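Local coordinates for protein papillomavirus transcription factor E2 (Human papillomavirus type 18, PDB 1QQH) that probably regulates viral transcription, as a fragment of the N-terminal activation domain of the papillomavirus E2 factor, at residues M12-Q15 / G16-Q19; Y94-E98 / G99-F103. The protein carries 1 engineered substitution. All coordinates share one frame; numbering follows the deposited sequence.

Running from the N terminus, the chain first builds helix 3-19, and interaction 1 (12-15 with 16-19) lies in the C-terminal part of that helix, where each residue meets those three or four places further on. Strands 45-56, 63-75 and 81-89 then assemble an antiparallel sheet before interaction 2 (94-98 with 99-103) closes the tight turn between strands 92-97 and 100-103. The two contacts lie in series, neither nested nor crossing; the centres of interactions 1 and 2 are about 22 Å apart, and the nearest atoms of interactions 1 and 2 about 12 Å. Interaction 1 sets one helix face against F45 and a second subunit, whereas interaction 2 is a surface hairpin joined to the sheet through strand 81-89.

Interaction 1. Residues M12-Q15 / G16-Q19; sequences MALQ and GLAQ
L17 N donates to A13 O over 2.8 Å, a nearly straight bond with 163° at the hydrogen and the donor in the carbonyl plane. A18 N reaches L14 O at the same length, but is more bent and tilted 33° from the plane of the L14 carbonyl, while G16 N reaches M12 O at 3.0 Å. The series weakens at Q19, whose N lies 3.4 Å from Q15 O in a weak bond; the same N also donates to G16 O over 3.0 Å, three residues back. The contact is thus the C-terminal part of helix 3-19, seen as consecutive i to i+4 bonds, and its division into an apolar and a polar side is consistent with an amphipathic helix. On the apolar side L14 and L17 meet through single methyl groups, CD2 of L14 lying 4.2 Å from CD2 of L17. A13, L14 and L17 pack on F45 of strand 45-56; L14, L17 and A18 also meet L29 of the second subunit, so this side of the helix takes part in the subunit interface. The methyl of A18 turns back on the preceding turn, with CB 3.2 Å from L14 O. On the polar side the Q19 side chain runs extended past CG, and its CG passes 3.4 Å from Q15 O. The Q15 amide reaches outward instead, its chain bent at chi2, and NE2 makes a weak hydrogen bond to E34 of the second subunit.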
loop_
_atom_site.group_PDB
_atom_site.type_symbol
_atom_site.label_atom_id
_atom_site.label_comp_id
_atom_site.label_asym_id
_atom_site.label_seq_id
_atom_site.Cartn_x
_atom_site.Cartn_y
_atom_site.Cartn_z
ATOM N N MET A 12 -9.137 -6.414 -3.923
ATOM C CA MET A 12 -9.107 -7.848 -3.697
ATOM C C MET A 12 -7.700 -8.380 -3.935
ATOM O O MET A 12 -7.200 -9.199 -3.161
ATOM C CB MET A 12 -10.108 -8.563 -4.605
ATOM C CG MET A 12 -11.561 -8.378 -4.167
ATOM S SD MET A 12 -11.804 -8.692 -2.376
ATOM C CE MET A 12 -11.614 -10.513 -2.308
ATOM N N ALA A 13 -7.057 -7.899 -4.997
ATOM C CA ALA A 13 -5.698 -8.328 -5.310
ATOM C C ALA A 13 -4.786 -8.015 -4.129
ATOM O O ALA A 13 -3.995 -8.860 -3.701
ATOM C CB ALA A 13 -5.199 -7.617 -6.560
ATOM N N LEU A 14 -4.902 -6.798 -3.603
ATOM C CA LEU A 14 -4.090 -6.381 -2.468
ATOM C C LEU A 14 -4.392 -7.226 -1.226
ATOM O O LEU A 14 -3.505 -7.477 -0.412
ATOM C CB LEU A 14 -4.308 -4.890 -2.172
ATOM C CG LEU A 14 -3.718 -3.891 -3.179
ATOM C CD1 LEU A 14 -4.205 -2.493 -2.861
ATOM C CD2 LEU A 14 -2.202 -3.946 -3.142
ATOM N N GLN A 15 -5.640 -7.663 -1.073
ATOM C CA GLN A 15 -5.992 -8.508 0.067
ATOM C C GLN A 15 -5.226 -9.821 -0.082
ATOM O O GLN A 15 -4.671 -10.340 0.883
ATOM C CB GLN A 15 -7.502 -8.776 0.108
ATOM C CG GLN A 15 -8.234 -7.989 1.193
ATOM C CD GLN A 15 -9.458 -7.246 0.668
ATOM O OE1 GLN A 15 -10.370 -7.849 0.087
ATOM N NE2 GLN A 15 -9.485 -5.930 0.876
ATOM N N GLY A 16 -5.180 -10.346 -1.305
ATOM C CA GLY A 16 -4.459 -11.586 -1.536
ATOM C C GLY A 16 -2.964 -11.386 -1.367
ATOM O O GLY A 16 -2.271 -12.198 -0.745
ATOM N N LEU A 17 -2.459 -10.290 -1.922
ATOM C CA LEU A 17 -1.041 -9.978 -1.831
ATOM C C LEU A 17 -0.638 -9.847 -0.366
ATOM O O LEU A 17 0.437 -10.288 0.038
ATOM C CB LEU A 17 -0.745 -8.670 -2.579
ATOM C CG LEU A 17 0.728 -8.246 -2.656
ATOM C CD1 LEU A 17 1.525 -9.292 -3.440
ATOM C CD2 LEU A 17 0.847 -6.873 -3.324
ATOM N N ALA A 18 -1.519 -9.245 0.429
ATOM C CA ALA A 18 -1.259 -9.035 1.850
ATOM C C ALA A 18 -1.092 -10.344 2.624
ATOM O O ALA A 18 -0.469 -10.376 3.688
ATOM C CB ALA A 18 -2.376 -8.207 2.458
ATOM N N GLN A 19 -1.647 -11.422 2.085
ATOM C CA GLN A 19 -1.553 -12.725 2.736
ATOM C C GLN A 19 -0.525 -13.618 2.060
ATOM O O GLN A 19 -0.194 -14.687 2.565
ATOM C CB GLN A 19 -2.924 -13.399 2.725
ATOM C CG GLN A 19 -3.968 -12.549 3.410
ATOM C CD GLN A 19 -5.358 -13.105 3.293
ATOM O OE1 GLN A 19 -5.849 -13.361 2.191
ATOM N NE2 GLN A 19 -6.015 -13.288 4.433
#

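Interaction 2. Residues Y94-E98 / G99-F103; sequences YYVKE and GYNTF
Y94 and F103 form a non-hydrogen-bonded pair, their side chains side by side, in the antiparallel hairpin of strands 92-97 and 100-103, which a type I' turn from K97 to Y100 closes. The F103 ring lies beside Y94 so that Y94 CB sits over its centre, a CH-pi contact 3.8 Å from the centroid and 10° off the ring normal. The two rings themselves are oblique, with planes at 43°. In Y94, CG sits between the backbone N and the carbonyl carbon (chi1 68°), which lays the ring alongside N101: the ring and the N101 amide point the same way, and Y94 CE1 lies 3.3 Å from N101 OD1. V96, on this same face, sets CG2 beside that oxygen, while its CG1 packs closely on G99. The other face carries Y95, K97, Y100 and T102. Y95 has CG in a similar position between its backbone N and carbonyl carbon, and its ring crosses T102 with CB of T102 over one face, toward the rim. Y95 also packs on V72 and T84 of the sheet, whereas K97 extends fully and touches Y74. At the turn, E98 and G99 both have positive phi, and Y100 N closes the loop to K97 O over 3.2 Å from well above the carbonyl plane. The Y100 ring turns an edge to E98 O, CD1 being the nearest ring atom. Two donors grip Y100 O: K97 N comes from one side of the carbonyl plane at 2.8 Å, and T102 OG1 from the opposite side at 3.0 Å.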
loop_
_atom_site.group_PDB
_atom_site.type_symbol
_atom_site.label_atom_id
_atom_site.label_comp_id
_atom_site.label_asym_id
_atom_site.label_seq_id
_atom_site.Cartn_x
_atom_site.Cartn_y
_atom_site.Cartn_z
ATOM N N TYR A 94 8.283 -10.119 -21.776
ATOM C CA TYR A 94 7.422 -11.162 -21.262
ATOM C C TYR A 94 7.875 -11.621 -19.883
ATOM O O TYR A 94 8.949 -11.255 -19.406
ATOM C CB TYR A 94 7.417 -12.354 -22.240
ATOM C CG TYR A 94 8.731 -13.122 -22.342
ATOM C CD1 TYR A 94 8.979 -14.236 -21.536
ATOM C CD2 TYR A 94 9.718 -12.740 -23.247
ATOM C CE1 TYR A 94 10.177 -14.957 -21.630
ATOM C CE2 TYR A 94 10.919 -13.448 -23.354
ATOM C CZ TYR A 94 11.140 -14.559 -22.540
ATOM O OH TYR A 94 12.325 -15.256 -22.634
ATOM N N TYR A 95 7.029 -12.402 -19.236
ATOM C CA TYR A 95 7.365 -12.980 -17.958
ATOM C C TYR A 95 6.853 -14.408 -18.078
ATOM O O TYR A 95 5.899 -14.667 -18.816
ATOM C CB TYR A 95 6.699 -12.227 -16.799
ATOM C CG TYR A 95 5.183 -12.213 -16.782
ATOM C CD1 TYR A 95 4.467 -13.053 -15.928
ATOM C CD2 TYR A 95 4.467 -11.313 -17.572
ATOM C CE1 TYR A 95 3.077 -12.992 -15.856
ATOM C CE2 TYR A 95 3.085 -11.243 -17.512
ATOM C CZ TYR A 95 2.395 -12.082 -16.652
ATOM O OH TYR A 95 1.023 -12.001 -16.583
ATOM N N VAL A 96 7.508 -15.340 -17.398
ATOM C CA VAL A 96 7.082 -16.728 -17.471
ATOM C C VAL A 96 5.968 -16.913 -16.461
ATOM O O VAL A 96 6.164 -16.696 -15.268
ATOM C CB VAL A 96 8.251 -17.687 -17.155
ATOM C CG1 VAL A 96 7.808 -19.130 -17.328
ATOM C CG2 VAL A 96 9.425 -17.378 -18.072
ATOM N N LYS A 97 4.796 -17.284 -16.953
ATOM C CA LYS A 97 3.649 -17.492 -16.092
ATOM C C LYS A 97 3.292 -18.973 -16.072
ATOM O O LYS A 97 2.723 -19.506 -17.032
ATOM C CB LYS A 97 2.461 -16.675 -16.591
ATOM C CG LYS A 97 1.239 -16.771 -15.698
ATOM C CD LYS A 97 0.088 -15.953 -16.252
ATOM C CE LYS A 97 -1.125 -16.019 -15.341
ATOM N NZ LYS A 97 -2.249 -15.231 -15.904
ATOM N N GLU A 98 3.631 -19.634 -14.971
ATOM C CA GLU A 98 3.362 -21.055 -14.831
ATOM C C GLU A 98 4.029 -21.798 -15.989
ATOM O O GLU A 98 3.390 -22.553 -16.719
ATOM C CB GLU A 98 1.847 -21.305 -14.813
ATOM C CG GLU A 98 1.130 -20.624 -13.637
ATOM C CD GLU A 98 -0.363 -20.920 -13.585
ATOM O OE1 GLU A 98 -0.729 -22.097 -13.381
ATOM O OE2 GLU A 98 -1.173 -19.980 -13.745
ATOM N N GLY A 99 5.323 -21.538 -16.153
ATOM C CA GLY A 99 6.108 -22.183 -17.193
ATOM C C GLY A 99 6.002 -21.664 -18.616
ATOM O O GLY A 99 6.771 -22.101 -19.481
ATOM N N TYR A 100 5.079 -20.742 -18.876
ATOM C CA TYR A 100 4.913 -20.215 -20.230
ATOM C C TYR A 100 5.203 -18.731 -20.417
ATOM O O TYR A 100 4.730 -17.883 -19.653
ATOM C CB TYR A 100 3.505 -20.521 -20.742
ATOM C CG TYR A 100 3.252 -21.997 -20.893
ATOM C CD1 TYR A 100 2.922 -22.780 -19.786
ATOM C CD2 TYR A 100 3.416 -22.631 -22.128
ATOM C CE1 TYR A 100 2.767 -24.162 -19.903
ATOM C CE2 TYR A 100 3.264 -24.014 -22.256
ATOM C CZ TYR A 100 2.943 -24.770 -21.140
ATOM O OH TYR A 100 2.825 -26.138 -21.245
ATOM N N ASN A 101 5.986 -18.426 -21.447
ATOM C CA ASN A 101 6.334 -17.049 -21.762
ATOM C C ASN A 101 5.068 -16.262 -22.057
ATOM O O ASN A 101 4.281 -16.647 -22.908
ATOM C CB ASN A 101 7.255 -16.999 -22.976
ATOM C CG ASN A 101 8.590 -17.676 -22.725
ATOM O OD1 ASN A 101 8.935 -18.002 -21.580
ATOM N ND2 ASN A 101 9.358 -17.881 -23.796
ATOM N N THR A 102 4.879 -15.156 -21.348
ATOM C CA THR A 102 3.699 -14.318 -21.532
ATOM C C THR A 102 4.121 -12.888 -21.859
ATOM O O THR A 102 4.648 -12.180 -21.003
ATOM C CB THR A 102 2.854 -14.307 -20.252
ATOM O OG1 THR A 102 2.659 -15.658 -19.817
ATOM C CG2 THR A 102 1.495 -13.652 -20.498
ATOM N N PHE A 103 3.894 -12.467 -23.097
ATOM C CA PHE A 103 4.262 -11.118 -23.513
ATOM C C PHE A 103 3.252 -10.053 -23.106
ATOM O O PHE A 103 2.054 -10.292 -23.140
ATOM C CB PHE A 103 4.437 -11.056 -25.036
ATOM C CG PHE A 103 5.617 -11.817 -25.534
ATOM C CD1 PHE A 103 5.572 -13.200 -25.637
ATOM C CD2 PHE A 103 6.798 -11.153 -25.852
ATOM C CE1 PHE A 103 6.685 -13.917 -26.043
ATOM C CE2 PHE A 103 7.918 -11.853 -26.260
ATOM C CZ PHE A 103 7.865 -13.247 -26.356
#